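Local coordinates for protein diaminopropionate ammonia-lyase (Escherichia coli, PDB 4D9I) that catalyses the pyridoxal-phosphate-dependent alpha,beta-elimination of both L- and D-2,3-diaminopropionate to pyruvate and ammonia, working as a homodimer, at residues 48-51 and 52-55; 186-189 and 190-194; 239-242 and 243-247; 246-250 and 251-255. All blocks are in the same frame, centred on the assembly; numbering follows the deposited sequence.

Interaction 1: residues 48-51 and 52-55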
ATOM      1  N   CYS B  48      -6.631  -3.594  15.204  1.00 20.95           N
ATOM      2  CA  CYS B  48      -5.545  -4.309  14.523  1.00 21.25           C
ATOM      3  C   CYS B  48      -4.219  -4.075  15.239  1.00 20.94           C
ATOM      4  O   CYS B  48      -3.902  -2.940  15.601  1.00 20.54           O
ATOM      5  CB  CYS B  48      -5.451  -3.871  13.061  1.00 20.97           C
ATOM      6  SG  CYS B  48      -7.019  -3.900  12.160  1.00 23.26           S
ATOM      7  N   ALA B  49      -3.452  -5.138  15.442  1.00 21.14           N
ATOM      8  CA  ALA B  49      -2.165  -5.018  16.084  1.00 20.95           C
ATOM      9  C   ALA B  49      -1.080  -4.838  15.022  1.00 20.25           C
ATOM     10  O   ALA B  49      -0.784  -5.757  14.265  1.00 20.47           O
ATOM     11  CB  ALA B  49      -1.884  -6.235  16.966  1.00 22.37           C
ATOM     12  N   LEU B  50      -0.492  -3.651  14.959  1.00 19.11           N
ATOM     13  CA  LEU B  50       0.548  -3.439  13.976  1.00 18.86           C
ATOM     14  C   LEU B  50       1.887  -3.723  14.667  1.00 19.52           C
ATOM     15  O   LEU B  50       2.659  -2.820  14.918  1.00 19.23           O
ATOM     16  CB  LEU B  50       0.470  -2.029  13.361  1.00 17.79           C
ATOM     17  CG  LEU B  50      -0.870  -1.607  12.748  1.00 17.35           C
ATOM     18  CD1 LEU B  50      -0.747  -0.197  12.177  1.00 16.77           C
ATOM     19  CD2 LEU B  50      -1.373  -2.563  11.656  1.00 17.32           C
ATOM     20  N   ASP B  51       2.112  -4.993  14.995  1.00 20.70           N
ATOM     21  CA  ASP B  51       3.306  -5.424  15.745  1.00 22.02           C
ATOM     22  C   ASP B  51       4.632  -5.089  15.057  1.00 21.67           C
ATOM     23  O   ASP B  51       5.595  -4.637  15.710  1.00 22.23           O
ATOM     24  CB  ASP B  51       3.273  -6.928  16.034  1.00 23.56           C
ATOM     25  CG  ASP B  51       2.229  -7.322  17.081  1.00 25.05           C
ATOM     26  OD1 ASP B  51       1.555  -6.462  17.715  1.00 25.23           O
ATOM     27  OD2 ASP B  51       2.087  -8.538  17.286  1.00 26.70           O
ATOM     28  N   ASP B  52       4.714  -5.368  13.760  1.00 21.22           N
ATOM     29  CA  ASP B  52       5.976  -5.170  13.062  1.00 21.18           C
ATOM     30  C   ASP B  52       6.287  -3.679  12.911  1.00 20.44           C
ATOM     31  O   ASP B  52       7.455  -3.265  13.045  1.00 20.60           O
ATOM     32  CB  ASP B  52       5.998  -5.922  11.720  1.00 21.54           C
ATOM     33  CG  ASP B  52       6.006  -7.423  11.916  1.00 22.81           C
ATOM     34  OD1 ASP B  52       6.552  -7.864  12.938  1.00 24.01           O
ATOM     35  OD2 ASP B  52       5.466  -8.174  11.089  1.00 23.15           O
ATOM     36  N   LEU B  53       5.247  -2.872  12.704  1.00 19.39           N
ATOM     37  CA  LEU B  53       5.413  -1.410  12.670  1.00 19.18           C
ATOM     38  C   LEU B  53       5.829  -0.881  14.059  1.00 19.93           C
ATOM     39  O   LEU B  53       6.668   0.043  14.173  1.00 19.97           O
ATOM     40  CB  LEU B  53       4.129  -0.705  12.152  1.00 18.17           C
ATOM     41  CG  LEU B  53       4.273   0.778  11.743  1.00 17.70           C
ATOM     42  CD1 LEU B  53       5.001   0.887  10.396  1.00 17.69           C
ATOM     43  CD2 LEU B  53       2.947   1.535  11.698  1.00 17.00           C
ATOM     44  N   ALA B  54       5.269  -1.481  15.117  1.00 20.58           N
ATOM     45  CA  ALA B  54       5.631  -1.080  16.475  1.00 21.76           C
ATOM     46  C   ALA B  54       7.116  -1.371  16.758  1.00 23.30           C
ATOM     47  O   ALA B  54       7.823  -0.540  17.337  1.00 23.63           O
ATOM     48  CB  ALA B  54       4.733  -1.766  17.500  1.00 22.38           C
ATOM     49  N   ASN B  55       7.588  -2.540  16.329  1.00 24.42           N
ATOM     50  CA  ASN B  55       9.014  -2.877  16.423  1.00 26.15           C
ATOM     51  C   ASN B  55       9.892  -1.870  15.649  1.00 25.65           C
ATOM     52  O   ASN B  55      10.849  -1.326  16.194  1.00 26.13           O
ATOM     53  CB  ASN B  55       9.230  -4.306  15.928  1.00 28.04           C
ATOM     54  CG  ASN B  55      10.680  -4.744  15.987  1.00 30.38           C
ATOM     55  OD1 ASN B  55      11.309  -4.712  17.033  1.00 32.31           O
ATOM     56  ND2 ASN B  55      11.214  -5.177  14.854  1.00 31.72           N
TER

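Interaction 2: residues 186-189 and 190-194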
ATOM      1  N   VAL B 186     -32.407  20.519  13.349  1.00 34.11           N
ATOM      2  CA  VAL B 186     -30.966  20.606  13.102  1.00 32.76           C
ATOM      3  C   VAL B 186     -30.201  19.548  13.903  1.00 30.84           C
ATOM      4  O   VAL B 186     -30.332  19.484  15.134  1.00 30.22           O
ATOM      5  CB  VAL B 186     -30.424  21.994  13.498  1.00 34.12           C
ATOM      6  CG1 VAL B 186     -28.911  22.049  13.366  1.00 33.46           C
ATOM      7  CG2 VAL B 186     -31.070  23.082  12.655  1.00 36.71           C
ATOM      8  N   VAL B 187     -29.406  18.729  13.204  1.00 29.21           N
ATOM      9  CA  VAL B 187     -28.533  17.748  13.861  1.00 27.86           C
ATOM     10  C   VAL B 187     -27.073  18.006  13.466  1.00 27.85           C
ATOM     11  O   VAL B 187     -26.629  17.582  12.396  1.00 27.80           O
ATOM     12  CB  VAL B 187     -28.964  16.290  13.541  1.00 26.64           C
ATOM     13  CG1 VAL B 187     -28.079  15.281  14.270  1.00 25.23           C
ATOM     14  CG2 VAL B 187     -30.440  16.085  13.906  1.00 27.15           C
ATOM     15  N   GLN B 188     -26.347  18.741  14.313  1.00 28.61           N
ATOM     16  CA  GLN B 188     -24.912  19.025  14.086  1.00 28.61           C
ATOM     17  C   GLN B 188     -24.074  18.389  15.165  1.00 27.86           C
ATOM     18  O   GLN B 188     -24.499  18.306  16.316  1.00 27.56           O
ATOM     19  CB  GLN B 188     -24.600  20.529  14.101  1.00 30.45           C
ATOM     20  CG  GLN B 188     -25.096  21.323  12.908  1.00 32.48           C
ATOM     21  CD  GLN B 188     -24.584  20.821  11.562  1.00 32.27           C
ATOM     22  OE1 GLN B 188     -25.326  20.817  10.589  1.00 33.51           O
ATOM     23  NE2 GLN B 188     -23.324  20.413  11.499  1.00 31.32           N
ATOM     24  N   ASP B 189     -22.852  18.001  14.799  1.00 27.30           N
ATOM     25  CA  ASP B 189     -21.942  17.346  15.733  1.00 26.74           C
ATOM     26  C   ASP B 189     -21.052  18.318  16.498  1.00 28.30           C
ATOM     27  O   ASP B 189     -19.997  17.960  16.984  1.00 29.55           O
ATOM     28  CB  ASP B 189     -21.111  16.275  15.012  1.00 25.16           C
ATOM     29  CG  ASP B 189     -20.302  16.830  13.824  1.00 25.75           C
ATOM     30  OD1 ASP B 189     -20.696  17.856  13.207  1.00 26.58           O
ATOM     31  OD2 ASP B 189     -19.291  16.175  13.479  1.00 24.68           O
ATOM     32  N   THR B 190     -21.478  19.560  16.611  1.00 30.89           N
ATOM     33  CA  THR B 190     -20.806  20.494  17.476  1.00 31.78           C
ATOM     34  C   THR B 190     -21.867  21.225  18.297  1.00 33.38           C
ATOM     35  O   THR B 190     -23.052  21.141  17.986  1.00 33.01           O
ATOM     36  CB  THR B 190     -19.929  21.471  16.684  1.00 33.33           C
ATOM     37  OG1 THR B 190     -18.973  22.074  17.573  1.00 34.51           O
ATOM     38  CG2 THR B 190     -20.779  22.539  15.982  1.00 34.66           C
ATOM     39  N   ALA B 191     -21.429  21.925  19.340  1.00 34.31           N
ATOM     40  CA  ALA B 191     -22.327  22.648  20.225  1.00 35.90           C
ATOM     41  C   ALA B 191     -22.099  24.149  20.099  1.00 38.04           C
ATOM     42  O   ALA B 191     -21.045  24.579  19.653  1.00 38.48           O
ATOM     43  CB  ALA B 191     -22.116  22.199  21.660  1.00 35.71           C
ATOM     44  N   TRP B 192     -23.118  24.923  20.464  1.00 39.81           N
ATOM     45  CA  TRP B 192     -22.990  26.357  20.710  1.00 42.60           C
ATOM     46  C   TRP B 192     -24.029  26.737  21.734  1.00 44.47           C
ATOM     47  O   TRP B 192     -24.745  25.863  22.242  1.00 42.99           O
ATOM     48  CB  TRP B 192     -23.146  27.156  19.418  1.00 43.60           C
ATOM     49  CG  TRP B 192     -24.400  26.855  18.622  1.00 42.69           C
ATOM     50  CD1 TRP B 192     -25.633  27.505  18.701  1.00 44.17           C
ATOM     51  CD2 TRP B 192     -24.580  25.818  17.578  1.00 40.52           C
ATOM     52  NE1 TRP B 192     -26.531  26.956  17.816  1.00 43.16           N
ATOM     53  CE2 TRP B 192     -25.965  25.945  17.111  1.00 40.90           C
ATOM     54  CE3 TRP B 192     -23.758  24.834  17.009  1.00 38.52           C
ATOM     55  CZ2 TRP B 192     -26.490  25.117  16.129  1.00 39.67           C
ATOM     56  CZ3 TRP B 192     -24.296  24.004  16.017  1.00 37.15           C
ATOM     57  CH2 TRP B 192     -25.632  24.144  15.587  1.00 37.75           C
ATOM     58  N   GLU B 193     -24.131  28.025  22.061  1.00 47.44           N
ATOM     59  CA  GLU B 193     -25.108  28.464  23.055  1.00 49.42           C
ATOM     60  C   GLU B 193     -26.509  28.213  22.549  1.00 48.84           C
ATOM     61  O   GLU B 193     -26.879  28.652  21.452  1.00 49.74           O
ATOM     62  CB  GLU B 193     -24.923  29.938  23.415  1.00 53.35           C
ATOM     63  CG  GLU B 193     -23.802  30.175  24.410  1.00 55.07           C
ATOM     64  CD  GLU B 193     -23.835  31.557  25.029  1.00 59.33           C
ATOM     65  OE1 GLU B 193     -24.922  32.171  25.137  1.00 61.19           O
ATOM     66  OE2 GLU B 193     -22.753  32.029  25.427  1.00 61.62           O
ATOM     67  N   GLY B 194     -27.287  27.492  23.347  1.00 47.72           N
ATOM     68  CA  GLY B 194     -28.649  27.149  22.971  1.00 46.54           C
ATOM     69  C   GLY B 194     -28.757  25.803  22.271  1.00 42.88           C
ATOM     70  O   GLY B 194     -29.868  25.322  22.012  1.00 42.34           O
TER

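Interaction 3: residues 239-242 and 243-247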
ATOM      1  N   GLY B 239     -15.496  12.884  23.386  1.00 24.54           N
ATOM      2  CA  GLY B 239     -16.295  11.710  23.746  1.00 24.40           C
ATOM      3  C   GLY B 239     -15.430  10.506  24.086  1.00 23.95           C
ATOM      4  O   GLY B 239     -15.642   9.833  25.106  1.00 24.79           O
ATOM      5  N   VAL B 240     -14.445  10.249  23.231  1.00 22.66           N
ATOM      6  CA  VAL B 240     -13.575   9.091  23.387  1.00 22.00           C
ATOM      7  C   VAL B 240     -12.571   9.254  24.554  1.00 23.22           C
ATOM      8  O   VAL B 240     -12.399   8.326  25.338  1.00 23.41           O
ATOM      9  CB  VAL B 240     -12.890   8.786  22.045  1.00 20.66           C
ATOM     10  CG1 VAL B 240     -11.757   7.768  22.184  1.00 20.45           C
ATOM     11  CG2 VAL B 240     -13.942   8.279  21.047  1.00 19.60           C
ATOM     12  N   LEU B 241     -11.929  10.419  24.667  1.00 23.66           N
ATOM     13  CA  LEU B 241     -10.986  10.649  25.770  1.00 25.51           C
ATOM     14  C   LEU B 241     -11.749  10.653  27.091  1.00 26.89           C
ATOM     15  O   LEU B 241     -11.245  10.186  28.122  1.00 28.24           O
ATOM     16  CB  LEU B 241     -10.143  11.926  25.571  1.00 26.00           C
ATOM     17  CG  LEU B 241      -9.078  12.200  26.649  1.00 28.08           C
ATOM     18  CD1 LEU B 241      -7.937  11.176  26.660  1.00 27.71           C
ATOM     19  CD2 LEU B 241      -8.515  13.615  26.583  1.00 29.15           C
ATOM     20  N   GLY B 242     -12.987  11.133  27.053  1.00 27.01           N
ATOM     21  CA  GLY B 242     -13.820  11.138  28.262  1.00 29.19           C
ATOM     22  C   GLY B 242     -14.020   9.723  28.777  1.00 29.38           C
ATOM     23  O   GLY B 242     -13.828   9.461  29.969  1.00 31.15           O
ATOM     24  N   TYR B 243     -14.369   8.809  27.866  1.00 27.93           N
ATOM     25  CA  TYR B 243     -14.563   7.396  28.217  1.00 28.33           C
ATOM     26  C   TYR B 243     -13.257   6.769  28.708  1.00 29.00           C
ATOM     27  O   TYR B 243     -13.240   6.145  29.760  1.00 30.69           O
ATOM     28  CB  TYR B 243     -15.112   6.578  27.048  1.00 27.00           C
ATOM     29  CG  TYR B 243     -15.189   5.077  27.339  1.00 27.93           C
ATOM     30  CD1 TYR B 243     -14.112   4.223  27.083  1.00 27.79           C
ATOM     31  CD2 TYR B 243     -16.330   4.522  27.906  1.00 29.56           C
ATOM     32  CE1 TYR B 243     -14.184   2.861  27.372  1.00 28.78           C
ATOM     33  CE2 TYR B 243     -16.411   3.163  28.183  1.00 30.50           C
ATOM     34  CZ  TYR B 243     -15.338   2.341  27.913  1.00 30.07           C
ATOM     35  OH  TYR B 243     -15.459   0.998  28.205  1.00 31.41           O
ATOM     36  N   LEU B 244     -12.185   6.928  27.928  1.00 27.70           N
ATOM     37  CA  LEU B 244     -10.900   6.279  28.209  1.00 28.73           C
ATOM     38  C   LEU B 244     -10.321   6.707  29.558  1.00 31.25           C
ATOM     39  O   LEU B 244      -9.797   5.887  30.325  1.00 33.07           O
ATOM     40  CB  LEU B 244      -9.892   6.593  27.104  1.00 26.80           C
ATOM     41  CG  LEU B 244     -10.112   5.925  25.743  1.00 25.10           C
ATOM     42  CD1 LEU B 244      -9.080   6.383  24.722  1.00 23.99           C
ATOM     43  CD2 LEU B 244     -10.112   4.404  25.861  1.00 25.24           C
ATOM     44  N   VAL B 245     -10.444   7.999  29.829  1.00 31.86           N
ATOM     45  CA  VAL B 245      -9.867   8.617  31.006  1.00 34.83           C
ATOM     46  C   VAL B 245     -10.710   8.231  32.223  1.00 37.08           C
ATOM     47  O   VAL B 245     -10.200   8.155  33.334  1.00 39.57           O
ATOM     48  CB  VAL B 245      -9.716  10.133  30.734  1.00 34.83           C
ATOM     49  CG1 VAL B 245     -10.383  11.015  31.765  1.00 36.88           C
ATOM     50  CG2 VAL B 245      -8.282  10.499  30.394  1.00 34.35           C
ATOM     51  N   ASP B 246     -11.986   7.917  31.989  1.00 36.47           N
ATOM     52  CA  ASP B 246     -12.817   7.312  33.030  1.00 38.98           C
ATOM     53  C   ASP B 246     -12.362   5.889  33.364  1.00 39.84           C
ATOM     54  O   ASP B 246     -12.359   5.504  34.532  1.00 42.82           O
ATOM     55  CB  ASP B 246     -14.309   7.329  32.648  1.00 38.30           C
ATOM     56  CG  ASP B 246     -15.219   6.960  33.815  1.00 40.95           C
ATOM     57  OD1 ASP B 246     -15.068   7.531  34.917  1.00 43.08           O
ATOM     58  OD2 ASP B 246     -16.101   6.096  33.627  1.00 41.08           O
ATOM     59  N   VAL B 247     -11.993   5.126  32.334  1.00 38.06           N
ATOM     60  CA  VAL B 247     -11.477   3.764  32.475  1.00 38.55           C
ATOM     61  C   VAL B 247     -10.060   3.751  33.053  1.00 40.15           C
ATOM     62  O   VAL B 247      -9.775   2.975  33.966  1.00 42.78           O
ATOM     63  CB  VAL B 247     -11.458   3.029  31.109  1.00 36.25           C
ATOM     64  CG1 VAL B 247     -10.692   1.710  31.184  1.00 36.72           C
ATOM     65  CG2 VAL B 247     -12.875   2.792  30.602  1.00 35.16           C
TER

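Interaction 4: residues 246-250 and 251-255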
ATOM      1  N   ASP B 246     -11.986   7.917  31.989  1.00 36.47           N
ATOM      2  CA  ASP B 246     -12.817   7.312  33.030  1.00 38.98           C
ATOM      3  C   ASP B 246     -12.362   5.889  33.364  1.00 39.84           C
ATOM      4  O   ASP B 246     -12.359   5.504  34.532  1.00 42.82           O
ATOM      5  CB  ASP B 246     -14.309   7.329  32.648  1.00 38.30           C
ATOM      6  CG  ASP B 246     -15.219   6.960  33.815  1.00 40.95           C
ATOM      7  OD1 ASP B 246     -15.068   7.531  34.917  1.00 43.08           O
ATOM      8  OD2 ASP B 246     -16.101   6.096  33.627  1.00 41.08           O
ATOM      9  N   VAL B 247     -11.993   5.126  32.334  1.00 38.06           N
ATOM     10  CA  VAL B 247     -11.477   3.764  32.475  1.00 38.55           C
ATOM     11  C   VAL B 247     -10.060   3.751  33.053  1.00 40.15           C
ATOM     12  O   VAL B 247      -9.775   2.975  33.966  1.00 42.78           O
ATOM     13  CB  VAL B 247     -11.458   3.029  31.109  1.00 36.25           C
ATOM     14  CG1 VAL B 247     -10.692   1.710  31.184  1.00 36.72           C
ATOM     15  CG2 VAL B 247     -12.875   2.792  30.602  1.00 35.16           C
ATOM     16  N   TYR B 248      -9.187   4.620  32.541  1.00 38.68           N
ATOM     17  CA  TYR B 248      -7.751   4.520  32.810  1.00 39.60           C
ATOM     18  C   TYR B 248      -7.117   5.562  33.728  1.00 42.11           C
ATOM     19  O   TYR B 248      -5.955   5.393  34.144  1.00 43.75           O
ATOM     20  CB  TYR B 248      -6.980   4.490  31.487  1.00 36.96           C
ATOM     21  CG  TYR B 248      -7.234   3.272  30.643  1.00 35.53           C
ATOM     22  CD1 TYR B 248      -6.844   2.006  31.080  1.00 36.96           C
ATOM     23  CD2 TYR B 248      -7.856   3.384  29.390  1.00 33.63           C
ATOM     24  CE1 TYR B 248      -7.064   0.888  30.295  1.00 36.28           C
ATOM     25  CE2 TYR B 248      -8.075   2.271  28.594  1.00 32.58           C
ATOM     26  CZ  TYR B 248      -7.676   1.030  29.053  1.00 33.61           C
ATOM     27  OH  TYR B 248      -7.895  -0.072  28.271  1.00 33.22           O
ATOM     28  N   SER B 249      -7.867   6.610  34.066  1.00 42.67           N
ATOM     29  CA  SER B 249      -7.354   7.783  34.783  1.00 44.71           C
ATOM     30  C   SER B 249      -6.601   8.694  33.824  1.00 43.07           C
ATOM     31  O   SER B 249      -5.827   8.226  32.984  1.00 41.83           O
ATOM     32  CB  SER B 249      -6.463   7.416  35.986  1.00 48.02           C
ATOM     33  OG  SER B 249      -5.108   7.272  35.562  1.00 48.66           O
ATOM     34  N   PRO B 250      -6.837  10.010  33.930  1.00 43.67           N
ATOM     35  CA  PRO B 250      -6.170  10.948  33.017  1.00 42.43           C
ATOM     36  C   PRO B 250      -4.653  11.070  33.274  1.00 43.63           C
ATOM     37  O   PRO B 250      -3.907  11.419  32.357  1.00 42.08           O
ATOM     38  CB  PRO B 250      -6.905  12.273  33.270  1.00 43.48           C
ATOM     39  CG  PRO B 250      -7.487  12.130  34.652  1.00 45.85           C
ATOM     40  CD  PRO B 250      -7.822  10.676  34.805  1.00 45.23           C
ATOM     41  N   GLN B 251      -4.214  10.782  34.503  1.00 46.54           N
ATOM     42  CA  GLN B 251      -2.790  10.760  34.844  1.00 47.99           C
ATOM     43  C   GLN B 251      -2.061   9.605  34.157  1.00 46.56           C
ATOM     44  O   GLN B 251      -0.935   9.778  33.721  1.00 47.13           O
ATOM     45  CB  GLN B 251      -2.553  10.717  36.374  1.00 51.64           C
ATOM     46  CG  GLN B 251      -3.061  11.931  37.149  1.00 54.04           C
ATOM     47  CD  GLN B 251      -4.573  11.929  37.368  1.00 53.70           C
ATOM     48  OE1 GLN B 251      -5.278  10.997  36.975  1.00 52.31           O
ATOM     49  NE2 GLN B 251      -5.078  12.989  37.970  1.00 55.98           N
ATOM     50  N   ASN B 252      -2.702   8.440  34.022  1.00 45.63           N
ATOM     51  CA  ASN B 252      -2.022   7.272  33.408  1.00 44.02           C
ATOM     52  C   ASN B 252      -2.267   7.073  31.921  1.00 39.88           C
ATOM     53  O   ASN B 252      -1.949   6.018  31.358  1.00 38.69           O
ATOM     54  CB  ASN B 252      -2.351   5.968  34.128  1.00 46.01           C
ATOM     55  CG  ASN B 252      -2.220   6.080  35.611  1.00 49.96           C
ATOM     56  OD1 ASN B 252      -3.154   5.754  36.341  1.00 52.02           O
ATOM     57  ND2 ASN B 252      -1.076   6.566  36.076  1.00 52.08           N
ATOM     58  N   LEU B 253      -2.824   8.082  31.276  1.00 37.45           N
ATOM     59  CA  LEU B 253      -3.014   7.991  29.843  1.00 33.89           C
ATOM     60  C   LEU B 253      -2.406   9.197  29.146  1.00 33.02           C
ATOM     61  O   LEU B 253      -2.813  10.344  29.365  1.00 33.76           O
ATOM     62  CB  LEU B 253      -4.495   7.799  29.486  1.00 32.27           C
ATOM     63  CG  LEU B 253      -4.879   7.553  28.017  1.00 29.78           C
ATOM     64  CD1 LEU B 253      -4.067   6.438  27.347  1.00 28.87           C
ATOM     65  CD2 LEU B 253      -6.371   7.269  27.914  1.00 28.90           C
ATOM     66  N   HIS B 254      -1.415   8.928  28.311  1.00 31.62           N
ATOM     67  CA  HIS B 254      -0.751   9.998  27.593  1.00 31.25           C
ATOM     68  C   HIS B 254      -1.503  10.241  26.315  1.00 28.98           C
ATOM     69  O   HIS B 254      -1.310   9.544  25.326  1.00 27.45           O
ATOM     70  CB  HIS B 254       0.719   9.670  27.341  1.00 31.71           C
ATOM     71  CG  HIS B 254       1.508  10.837  26.800  1.00 32.28           C
ATOM     72  ND1 HIS B 254       2.648  11.254  27.362  1.00 34.06           N
ATOM     73  CD2 HIS B 254       1.268  11.686  25.711  1.00 31.17           C
ATOM     74  CE1 HIS B 254       3.129  12.308  26.673  1.00 34.33           C
ATOM     75  NE2 HIS B 254       2.274  12.582  25.675  1.00 32.56           N
ATOM     76  N   SER B 255      -2.405  11.215  26.355  1.00 28.93           N
ATOM     77  CA  SER B 255      -3.273  11.479  25.226  1.00 27.16           C
ATOM     78  C   SER B 255      -2.729  12.621  24.399  1.00 27.27           C
ATOM     79  O   SER B 255      -2.334  13.661  24.931  1.00 28.93           O
ATOM     80  CB  SER B 255      -4.704  11.804  25.698  1.00 27.35           C
ATOM     81  OG  SER B 255      -4.698  12.883  26.609  1.00 29.09           O
TER

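Interaction 1: residues 48-51 and 52-55
L50 and A54 are joined by the first backbone bond of the helix that starts here. L50 is the N-cap residue, and its carbonyl O takes the N-H of A54 at 2.9 Å. The next bond in the series runs from N55 N to D51 O at 3.0 Å, with an N-H...O angle of 163°. The methyl of A54 sits beside both acceptors, CB 3.5 Å from L50 O.

The apolar part is one leucine pair. L50 and L53 lie side by side and point the same way. L50 CB is 4.1 Å from L53 CB. With CG anti to the backbone N (chi1 -166°), L53 brings its CD2 to 4.1 Å from L50 CD1. Both side chains are buried against helix 315-325, and W390 of the second subunit packs on L53.

The charged ends face other partners. D51 OD1 forms a salt bridge with K61, and D52 OD2 accepts from N330 N. The side chain of D331 accepts from the N-H groups of D52 and L53, in the first turn of the helix. The carboxylates of D51, D52 and D331 thus gather at the N-terminal end of the helix, where their negative charge probably interacts favourably with the helix dipole.

Interaction 2: residues 186-189 and 190-194
V186 touches W192 at the far end of its six-membered ring. V186 CG1 lies 4.5 Å from W192 CH2, at the ring edge and near its plane. V187 turns the other way, and its carbonyl O accepts from T117 OG1 and H123 NE2.

Q188 makes the closer contact with the indole. Its CG is 3.9 Å from W192 CH2 and in the ring plane, and its CB is 4.0 Å from W192 CZ3. The aliphatic part of the glutamine therefore meets the ring edge, with the amide plane turned 32° from the indole. A bend at chi2 (-57°) carries the amide away from the tryptophan, and OE1 accepts from T118 N.

This is the loop that leaves strand 185-186, an outer strand of the four-stranded parallel sheet, and leads to helix 197-206. Y195, further along the loop, stacks on W192 and uses its hydroxyl to bond V186 O and Q188 N.

D189 ends the segment, next to T190, whose methyl CG2 also lies at the edge of the W192 ring, in its plane. D189 OD2 hydrogen-bonds a Tris molecule, probably from the crystallisation liquor. The D189 side chain is about 7 Å from that of D120, the probable proton acceptor for the L-isomer.

Interaction 3: residues 239-242 and 243-247
L241 O receives the shortest bond of this helical segment, from V245 N at 2.9 Å. The donor is tilted 26° from the carbonyl plane. V240 O takes L244 N at 3.0 Å in the straightest of the four bonds across the contact, with an N-H...O angle of 169°. Y243 N to G239 O and D246 N to G242 O complete the i to i+4 pattern.

The side chains repeat the same spacing. V240 and L244 run alongside each other, pointing the same way, with V240 CG1 3.9 Å from L244 CD1. L244 also folds its CG close to V240 O, because chi1 of -72° sets that atom beside its own backbone N. L241 and V245 meet at an angle: L241 CD1 is 3.8 Å from V245 CG2.

Other parts of the chain cover these groups. V240, L241 and L244 rest on strand 226-230. Y243 packs against helices 208-220 and 26-36, and its hydroxyl has a weak hydrogen bond with D211. D246 OD2 accepts from Q26 N.

The arrangement is that of a largely buried alpha-helix, here the connecting helix 235-248 of a beta-alpha-beta unit in a fold type II enzyme.

Interaction 4: residues 246-250 and 251-255
S249 and N252 face each other across the turn, with the serine hydroxyl directed at the asparagine. S249 OG takes the N-H of N252 at 3.1 Å. S249 OG also lies 2.6 Å from N252 OD1 and 2.5 Å from Y248 O. The hydroxyl is placed here by chi1 of 88°, which sets OG between the backbone N and the carbonyl carbon. A weak bond from N252 N to S249 O, at 3.3 Å, adds to the same closure.

P250 and Q251 lie side by side and point the same way. Q251 bends at chi2 (77°), and its OE1 comes back to 3.4 Å from P250 CD, beside the proline ring.

L253, which is buried, approaches the ring of Y248 obliquely, with its CD2 4.4 Å from Y248 CD2. The tyrosine ring has V247 CG1 over the centre of one face. L253 also rests on L244 and on V227 of strand 226-230.

S249 leaves the helix with positive phi (78°). The turn thus ends helix 235-248 and leads into strand 254-260, the helix-to-strand return of a beta-alpha-beta unit.

In the fold
Interactions 1, 2 and 3 follow one another along the chain, and interaction 4 begins on the residues where interaction 3 ends. Interaction 1 lies at the edge of the seven-stranded mixed sheet, on strand 47-49 and helix 51-57. Interaction 2 is about 38 Å from it between centres, on the opposite side of the chain's centre, and follows the outer strand of the four-stranded parallel sheet. Interactions 3 and 4 share D246 and V247 on helix 235-248, and their centres are 8 Å apart. They pack directly, with V245 on P250 and L241 on S255. Interaction 4 returns the chain to the same large sheet that interaction 1 reaches. Of the four, interaction 2 comes near the active-site residue D120; the other three lie away from the annotated sites.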